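Long-range contacts in bromo domain-containing protein (Trypanosoma brucei brucei, PDB 5K29), which is uncharacterised in detail, but through the bromodomain described here probably reads acetylated lysines on proteins such as histones: residues T76-I81 with G111-Y116; L83-C88 with D100-F105. All coordinates share one frame; numbering follows the deposited sequence.

Contacts 1 and 2 are two stations along one helix pair: helix 75-92 runs antiparallel to helix 97-122 in both, and contact 2 is nested inside the loop that contact 1 closes. Their centres lie about 14 Å apart. Both are largely buried, but contact 1 sits nearer the middle of the chain and contact 2 nearer the loop that joins the two helices. In 76-81 with 111-116, branched aliphatic packing is flanked by a lysine-aspartate salt bridge. In 83-88 with 100-105 no hydrogen bond crosses; the helices come closer, with the small Ala102 at the nearest approach, and a disulfide cysteine takes part. The two meet where Ile81 CG2 packs against Phe105 CE2, at 4.0 Å.

Contact 1 of 2, residues T76-I81 with G111-Y116; sequences TLKEDI and GKIDAY
Leu77 holds CG anti to its backbone N (chi1 173°) and thereby reaches toward Ile113, whose own CG1 lies beside its backbone N and sends CD1 back across the gap. The two side chains belong to the last two helices of the bromodomain's four-helix bundle, which run antiparallel here at 174° with their axes 11.2 Å apart. That is a wide spacing, and branched side chains fill it. Leu77 CD2 rests on Ile113 CG1 at 3.9 Å, and Leu77 CG is just as close to Ile113 CD1. One turn along, Ile81 CG1 approaches the same CD1 more loosely, at 4.3 Å. Leu77 also packs on Leu18 and Val19 of helix 12-21, which ties a third helix to this seam. Ile113 uses its other branch on Lys78: the extended lysine chain slides past it, with Lys78 CE 3.6 Å from Ile113 CG2. The aliphatic part of the lysine thus borders the apolar core while its charged end goes on to the partly exposed Asp114, crossing that side chain at about a right angle. Lys78 NZ donates to Asp114 OD1 at 2.8 Å, a salt bridge in which NZ meets OD1 on its syn side, 17° out of the carboxylate plane.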
ATOM      1  N   THR A  76       1.511   5.956   7.207  1.00 55.85           N
ATOM      2  CA  THR A  76       0.224   6.303   6.581  1.00 54.91           C
ATOM      3  C   THR A  76      -0.157   5.330   5.447  1.00 57.90           C
ATOM      4  O   THR A  76      -1.304   4.872   5.404  1.00 56.77           O
ATOM      5  CB  THR A  76       0.195   7.768   6.144  1.00 57.48           C
ATOM      6  OG1 THR A  76       0.600   8.549   7.258  1.00 65.20           O
ATOM      7  CG2 THR A  76      -1.206   8.223   5.718  1.00 58.51           C
ATOM      8  N   LEU A  77       0.794   5.046   4.535  1.00 52.89           N
ATOM      9  CA  LEU A  77       0.632   4.131   3.413  1.00 51.14           C
ATOM     10  C   LEU A  77       0.286   2.741   3.928  1.00 53.53           C
ATOM     11  O   LEU A  77      -0.639   2.131   3.407  1.00 54.22           O
ATOM     12  CB  LEU A  77       1.890   4.096   2.498  1.00 51.36           C
ATOM     13  CG  LEU A  77       1.910   3.043   1.356  1.00 54.45           C
ATOM     14  CD1 LEU A  77       0.728   3.214   0.385  1.00 55.10           C
ATOM     15  CD2 LEU A  77       3.211   3.140   0.539  1.00 56.67           C
ATOM     16  N   LYS A  78       0.992   2.260   4.953  1.00 51.31           N
ATOM     17  CA  LYS A  78       0.703   0.943   5.541  1.00 50.42           C
ATOM     18  C   LYS A  78      -0.688   0.908   6.211  1.00 55.29           C
ATOM     19  O   LYS A  78      -1.374  -0.107   6.098  1.00 55.83           O
ATOM     20  CB  LYS A  78       1.793   0.492   6.502  1.00 50.57           C
ATOM     21  CG  LYS A  78       3.130   0.236   5.827  1.00 53.52           C
ATOM     22  CD  LYS A  78       4.116  -0.223   6.908  1.00 61.05           C
ATOM     23  CE  LYS A  78       5.325  -0.894   6.323  1.00 73.14           C
ATOM     24  NZ  LYS A  78       6.437  -0.947   7.304  1.00 80.26           N
ATOM     25  N   GLU A  79      -1.116   2.030   6.842  1.00 52.12           N
ATOM     26  CA  GLU A  79      -2.456   2.161   7.449  1.00 52.62           C
ATOM     27  C   GLU A  79      -3.499   2.015   6.356  1.00 55.94           C
ATOM     28  O   GLU A  79      -4.380   1.183   6.476  1.00 55.59           O
ATOM     29  CB  GLU A  79      -2.654   3.530   8.083  1.00 55.99           C
ATOM     30  CG  GLU A  79      -2.178   3.664   9.506  1.00 72.82           C
ATOM     31  CD  GLU A  79      -2.225   5.095  10.009  1.00 91.05           C
ATOM     32  OE1 GLU A  79      -2.997   5.904   9.444  1.00 97.44           O
ATOM     33  OE2 GLU A  79      -1.494   5.407  10.975  1.00 81.65           O
ATOM     34  N   ASP A  80      -3.351   2.764   5.254  1.00 53.22           N
ATOM     35  CA  ASP A  80      -4.281   2.732   4.119  1.00 52.51           C
ATOM     36  C   ASP A  80      -4.482   1.338   3.572  1.00 55.17           C
ATOM     37  O   ASP A  80      -5.607   0.957   3.314  1.00 55.61           O
ATOM     38  CB  ASP A  80      -3.797   3.679   3.018  1.00 54.94           C
ATOM     39  CG  ASP A  80      -4.020   5.142   3.323  1.00 64.55           C
ATOM     40  OD1 ASP A  80      -4.429   5.464   4.472  1.00 66.38           O
ATOM     41  OD2 ASP A  80      -3.809   5.965   2.420  1.00 68.73           O
ATOM     42  N   ILE A  81      -3.398   0.565   3.435  1.00 52.02           N
ATOM     43  CA  ILE A  81      -3.459  -0.813   2.967  1.00 50.80           C
ATOM     44  C   ILE A  81      -4.230  -1.660   3.978  1.00 51.26           C
ATOM     45  O   ILE A  81      -5.094  -2.412   3.565  1.00 51.73           O
ATOM     46  CB  ILE A  81      -2.046  -1.404   2.677  1.00 54.34           C
ATOM     47  CG1 ILE A  81      -1.256  -0.595   1.593  1.00 56.23           C
ATOM     48  CG2 ILE A  81      -2.113  -2.924   2.322  1.00 54.60           C
ATOM     49  CD1 ILE A  81      -1.875  -0.531   0.180  1.00 58.70           C
ATOM     50  N   GLY A 111       5.805  -6.172   2.086  1.00 57.24           N
ATOM     51  CA  GLY A 111       7.113  -6.615   1.600  1.00 58.99           C
ATOM     52  C   GLY A 111       7.733  -5.588   0.669  1.00 60.39           C
ATOM     53  O   GLY A 111       8.883  -5.204   0.868  1.00 59.37           O
ATOM     54  N   LYS A 112       6.947  -5.073  -0.296  1.00 55.33           N
ATOM     55  CA  LYS A 112       7.382  -4.047  -1.269  1.00 56.01           C
ATOM     56  C   LYS A 112       7.648  -2.698  -0.591  1.00 58.18           C
ATOM     57  O   LYS A 112       8.593  -1.994  -0.944  1.00 57.67           O
ATOM     58  CB  LYS A 112       6.352  -3.869  -2.409  1.00 58.20           C
ATOM     59  CG  LYS A 112       6.432  -4.931  -3.497  1.00 68.37           C
ATOM     60  CD  LYS A 112       7.012  -4.322  -4.763  1.00 83.19           C
ATOM     61  CE  LYS A 112       7.408  -5.328  -5.810  1.00 99.95           C
ATOM     62  NZ  LYS A 112       6.238  -5.832  -6.568  1.00114.12           N
ATOM     63  N   ILE A 113       6.830  -2.364   0.406  1.00 54.44           N
ATOM     64  CA  ILE A 113       6.959  -1.135   1.180  1.00 53.91           C
ATOM     65  C   ILE A 113       8.238  -1.197   2.005  1.00 55.84           C
ATOM     66  O   ILE A 113       8.990  -0.226   2.008  1.00 56.85           O
ATOM     67  CB  ILE A 113       5.664  -0.833   2.026  1.00 55.56           C
ATOM     68  CG1 ILE A 113       4.451  -0.510   1.083  1.00 54.14           C
ATOM     69  CG2 ILE A 113       5.921   0.322   3.007  1.00 56.67           C
ATOM     70  CD1 ILE A 113       2.993  -0.679   1.693  1.00 51.83           C
ATOM     71  N   ASP A 114       8.524  -2.346   2.641  1.00 53.21           N
ATOM     72  CA  ASP A 114       9.746  -2.502   3.455  1.00 54.43           C
ATOM     73  C   ASP A 114      11.014  -2.548   2.616  1.00 60.92           C
ATOM     74  O   ASP A 114      12.043  -2.017   3.044  1.00 61.36           O
ATOM     75  CB  ASP A 114       9.669  -3.697   4.412  1.00 56.41           C
ATOM     76  CG  ASP A 114       8.648  -3.557   5.537  1.00 73.09           C
ATOM     77  OD1 ASP A 114       8.412  -2.400   6.000  1.00 72.03           O
ATOM     78  OD2 ASP A 114       8.117  -4.605   5.995  1.00 82.23           O
ATOM     79  N   ALA A 115      10.944  -3.179   1.422  1.00 59.33           N
ATOM     80  CA  ALA A 115      12.069  -3.273   0.486  1.00 60.95           C
ATOM     81  C   ALA A 115      12.373  -1.872  -0.028  1.00 63.96           C
ATOM     82  O   ALA A 115      13.534  -1.547  -0.222  1.00 65.63           O
ATOM     83  CB  ALA A 115      11.713  -4.174  -0.676  1.00 62.50           C
ATOM     84  N   TYR A 116      11.338  -1.038  -0.235  1.00 57.98           N
ATOM     85  CA  TYR A 116      11.568   0.334  -0.684  1.00 58.74           C
ATOM     86  C   TYR A 116      12.410   1.095   0.394  1.00 62.94           C
ATOM     87  O   TYR A 116      13.403   1.730   0.052  1.00 63.63           O
ATOM     88  CB  TYR A 116      10.242   1.056  -0.991  1.00 57.75           C
ATOM     89  CG  TYR A 116      10.441   2.541  -1.220  1.00 61.39           C
ATOM     90  CD1 TYR A 116      10.833   3.031  -2.464  1.00 63.89           C
ATOM     91  CD2 TYR A 116      10.310   3.451  -0.171  1.00 62.87           C
ATOM     92  CE1 TYR A 116      11.082   4.386  -2.661  1.00 65.36           C
ATOM     93  CE2 TYR A 116      10.571   4.807  -0.354  1.00 66.04           C
ATOM     94  CZ  TYR A 116      10.920   5.274  -1.611  1.00 74.91           C
ATOM     95  OH  TYR A 116      11.130   6.616  -1.804  1.00 80.74           O
TER

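Contact 2 of 2, residues L83-C88 with D100-F105; sequences LMVNNC and DAARTF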
ATOM      1  N   LEU A  83      -6.370  -0.789   6.254  1.00 46.18           N
ATOM      2  CA  LEU A  83      -7.757  -0.351   6.280  1.00 49.37           C
ATOM      3  C   LEU A  83      -8.545  -0.908   5.113  1.00 54.68           C
ATOM      4  O   LEU A  83      -9.684  -1.314   5.327  1.00 55.17           O
ATOM      5  CB  LEU A  83      -7.908   1.192   6.364  1.00 51.46           C
ATOM      6  CG  LEU A  83      -7.325   1.959   7.572  1.00 59.58           C
ATOM      7  CD1 LEU A  83      -7.908   3.375   7.656  1.00 62.76           C
ATOM      8  CD2 LEU A  83      -7.602   1.263   8.912  1.00 64.94           C
ATOM      9  N   MET A  84      -7.949  -0.965   3.889  1.00 52.34           N
ATOM     10  CA  MET A  84      -8.625  -1.499   2.684  1.00 52.49           C
ATOM     11  C   MET A  84      -8.817  -2.988   2.912  1.00 55.64           C
ATOM     12  O   MET A  84      -9.880  -3.526   2.645  1.00 58.09           O
ATOM     13  CB  MET A  84      -7.733  -1.364   1.433  1.00 55.57           C
ATOM     14  CG  MET A  84      -7.639   0.026   0.825  1.00 61.73           C
ATOM     15  SD  MET A  84      -6.227   0.320  -0.357  1.00 67.06           S
ATOM     16  CE  MET A  84      -5.645  -1.235  -0.642  1.00 62.23           C
ATOM     17  N   VAL A  85      -7.781  -3.661   3.428  1.00 48.71           N
ATOM     18  CA  VAL A  85      -7.841  -5.099   3.684  1.00 48.96           C
ATOM     19  C   VAL A  85      -8.892  -5.446   4.755  1.00 51.82           C
ATOM     20  O   VAL A  85      -9.658  -6.381   4.543  1.00 53.62           O
ATOM     21  CB  VAL A  85      -6.445  -5.668   3.986  1.00 51.91           C
ATOM     22  CG1 VAL A  85      -6.539  -7.081   4.565  1.00 52.40           C
ATOM     23  CG2 VAL A  85      -5.593  -5.646   2.705  1.00 52.28           C
ATOM     24  N   ASN A  86      -8.964  -4.678   5.854  1.00 45.78           N
ATOM     25  CA  ASN A  86      -9.986  -4.875   6.918  1.00 47.50           C
ATOM     26  C   ASN A  86     -11.409  -4.680   6.342  1.00 55.25           C
ATOM     27  O   ASN A  86     -12.346  -5.390   6.712  1.00 53.93           O
ATOM     28  CB  ASN A  86      -9.766  -3.876   8.054  1.00 48.30           C
ATOM     29  CG  ASN A  86      -8.518  -4.056   8.887  1.00 60.57           C
ATOM     30  OD1 ASN A  86      -7.971  -5.153   9.032  1.00 56.31           O
ATOM     31  ND2 ASN A  86      -8.049  -2.963   9.492  1.00 54.81           N
ATOM     32  N   ASN A  87     -11.538  -3.762   5.360  1.00 55.77           N
ATOM     33  CA  ASN A  87     -12.798  -3.509   4.666  1.00 58.33           C
ATOM     34  C   ASN A  87     -13.194  -4.710   3.789  1.00 62.06           C
ATOM     35  O   ASN A  87     -14.363  -5.096   3.806  1.00 60.73           O
ATOM     36  CB  ASN A  87     -12.732  -2.222   3.845  1.00 58.62           C
ATOM     37  CG  ASN A  87     -14.099  -1.712   3.490  1.00 73.66           C
ATOM     38  OD1 ASN A  87     -14.913  -1.402   4.360  1.00 70.39           O
ATOM     39  ND2 ASN A  87     -14.392  -1.653   2.207  1.00 63.43           N
ATOM     40  N   CYS A  88     -12.191  -5.341   3.100  1.00 59.39           N
ATOM     41  CA  CYS A  88     -12.364  -6.541   2.264  1.00 60.82           C
ATOM     42  C   CYS A  88     -12.883  -7.663   3.157  1.00 61.50           C
ATOM     43  O   CYS A  88     -13.852  -8.329   2.817  1.00 60.31           O
ATOM     44  CB  CYS A  88     -11.047  -6.955   1.605  1.00 61.76           C
ATOM     45  SG  CYS A  88     -10.394  -5.773   0.391  1.00 65.84           S
ATOM     46  N   ASP A 100      -8.590 -14.672   1.902  1.00 81.07           N
ATOM     47  CA  ASP A 100      -7.239 -15.205   1.748  1.00 80.92           C
ATOM     48  C   ASP A 100      -6.452 -14.420   0.695  1.00 79.20           C
ATOM     49  O   ASP A 100      -5.236 -14.310   0.830  1.00 78.15           O
ATOM     50  CB  ASP A 100      -7.258 -16.713   1.436  1.00 87.63           C
ATOM     51  N   ALA A 101      -7.139 -13.856  -0.326  1.00 72.19           N
ATOM     52  CA  ALA A 101      -6.497 -13.040  -1.364  1.00 69.88           C
ATOM     53  C   ALA A 101      -6.162 -11.661  -0.802  1.00 68.89           C
ATOM     54  O   ALA A 101      -5.121 -11.102  -1.132  1.00 66.59           O
ATOM     55  CB  ALA A 101      -7.402 -12.899  -2.579  1.00 71.61           C
ATOM     56  N   ALA A 102      -7.047 -11.130   0.062  1.00 63.23           N
ATOM     57  CA  ALA A 102      -6.884  -9.834   0.701  1.00 58.95           C
ATOM     58  C   ALA A 102      -5.704  -9.855   1.671  1.00 60.43           C
ATOM     59  O   ALA A 102      -4.953  -8.880   1.723  1.00 56.74           O
ATOM     60  CB  ALA A 102      -8.168  -9.433   1.427  1.00 58.85           C
ATOM     61  N   ARG A 103      -5.542 -10.958   2.430  1.00 59.60           N
ATOM     62  CA  ARG A 103      -4.452 -11.107   3.405  1.00 59.00           C
ATOM     63  C   ARG A 103      -3.124 -11.363   2.702  1.00 63.44           C
ATOM     64  O   ARG A 103      -2.096 -10.801   3.099  1.00 60.74           O
ATOM     65  CB  ARG A 103      -4.787 -12.157   4.468  1.00 61.65           C
ATOM     66  CG  ARG A 103      -5.911 -11.702   5.424  1.00 70.30           C
ATOM     67  CD  ARG A 103      -6.234 -12.729   6.519  1.00 88.10           C
ATOM     68  NE  ARG A 103      -6.829 -13.967   5.992  1.00 91.48           N
ATOM     69  CZ  ARG A 103      -8.104 -14.324   6.140  1.00 95.83           C
ATOM     70  NH1 ARG A 103      -8.546 -15.459   5.615  1.00 82.87           N
ATOM     71  NH2 ARG A 103      -8.946 -13.550   6.817  1.00 69.40           N
ATOM     72  N   THR A 104      -3.172 -12.140   1.605  1.00 63.43           N
ATOM     73  CA  THR A 104      -2.031 -12.447   0.740  1.00 65.37           C
ATOM     74  C   THR A 104      -1.528 -11.159   0.074  1.00 66.21           C
ATOM     75  O   THR A 104      -0.313 -10.941   0.022  1.00 66.65           O
ATOM     76  CB  THR A 104      -2.436 -13.509  -0.286  1.00 76.57           C
ATOM     77  OG1 THR A 104      -2.521 -14.770   0.381  1.00 82.10           O
ATOM     78  CG2 THR A 104      -1.477 -13.604  -1.444  1.00 76.16           C
ATOM     79  N   PHE A 105      -2.463 -10.307  -0.412  1.00 57.37           N
ATOM     80  CA  PHE A 105      -2.113  -9.041  -1.032  1.00 54.67           C
ATOM     81  C   PHE A 105      -1.354  -8.192  -0.018  1.00 57.22           C
ATOM     82  O   PHE A 105      -0.275  -7.691  -0.331  1.00 57.94           O
ATOM     83  CB  PHE A 105      -3.358  -8.287  -1.549  1.00 55.11           C
ATOM     84  CG  PHE A 105      -3.088  -6.831  -1.872  1.00 54.94           C
ATOM     85  CD1 PHE A 105      -2.432  -6.470  -3.045  1.00 59.37           C
ATOM     86  CD2 PHE A 105      -3.382  -5.834  -0.955  1.00 54.39           C
ATOM     87  CE1 PHE A 105      -2.151  -5.131  -3.324  1.00 58.58           C
ATOM     88  CE2 PHE A 105      -3.081  -4.498  -1.228  1.00 56.02           C
ATOM     89  CZ  PHE A 105      -2.481  -4.155  -2.408  1.00 54.05           C
TER
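Asp100 O is gripped by two donors of its own segment, Thr104 N and Thr104 OG1, the hydroxyl bond measuring 2.8 Å, and two residues further along this helix Ala102 packs against Val85 of the facing one. Both Val85 methyls lie against Ala102 O, with CG2 at 3.4 Å and CG1 at 3.7 Å; these are packing contacts, and no hydrogen bond joins the two segments. Val85 sets its CA just 5.7 Å from that of Ala102, a close approach that the small alanine permits. Cys88 CB touches Ala102 CB at 3.8 Å, while Cys88 SG turns to a disulfide with Cys50, so a covalent link joins helix 75-92 to the chain leading into helix 53-64. One turn further along helix 97-122 from Ala102, Phe105 holds CG anti to its backbone N (chi1 165°), which brings its ring to the seam. Val85 CG2 meets the ring edge near its plane, and Met84, bent at its thioether, brings CE obliquely to Phe105 CE2 at 4.2 Å. Pro51 packs against Met84, Val85, Cys88 and Phe105. Close antiparallel packing of the last two helices, about a turn from the loop joining them, belongs to the left-handed four-helix bundle of the bromodomain.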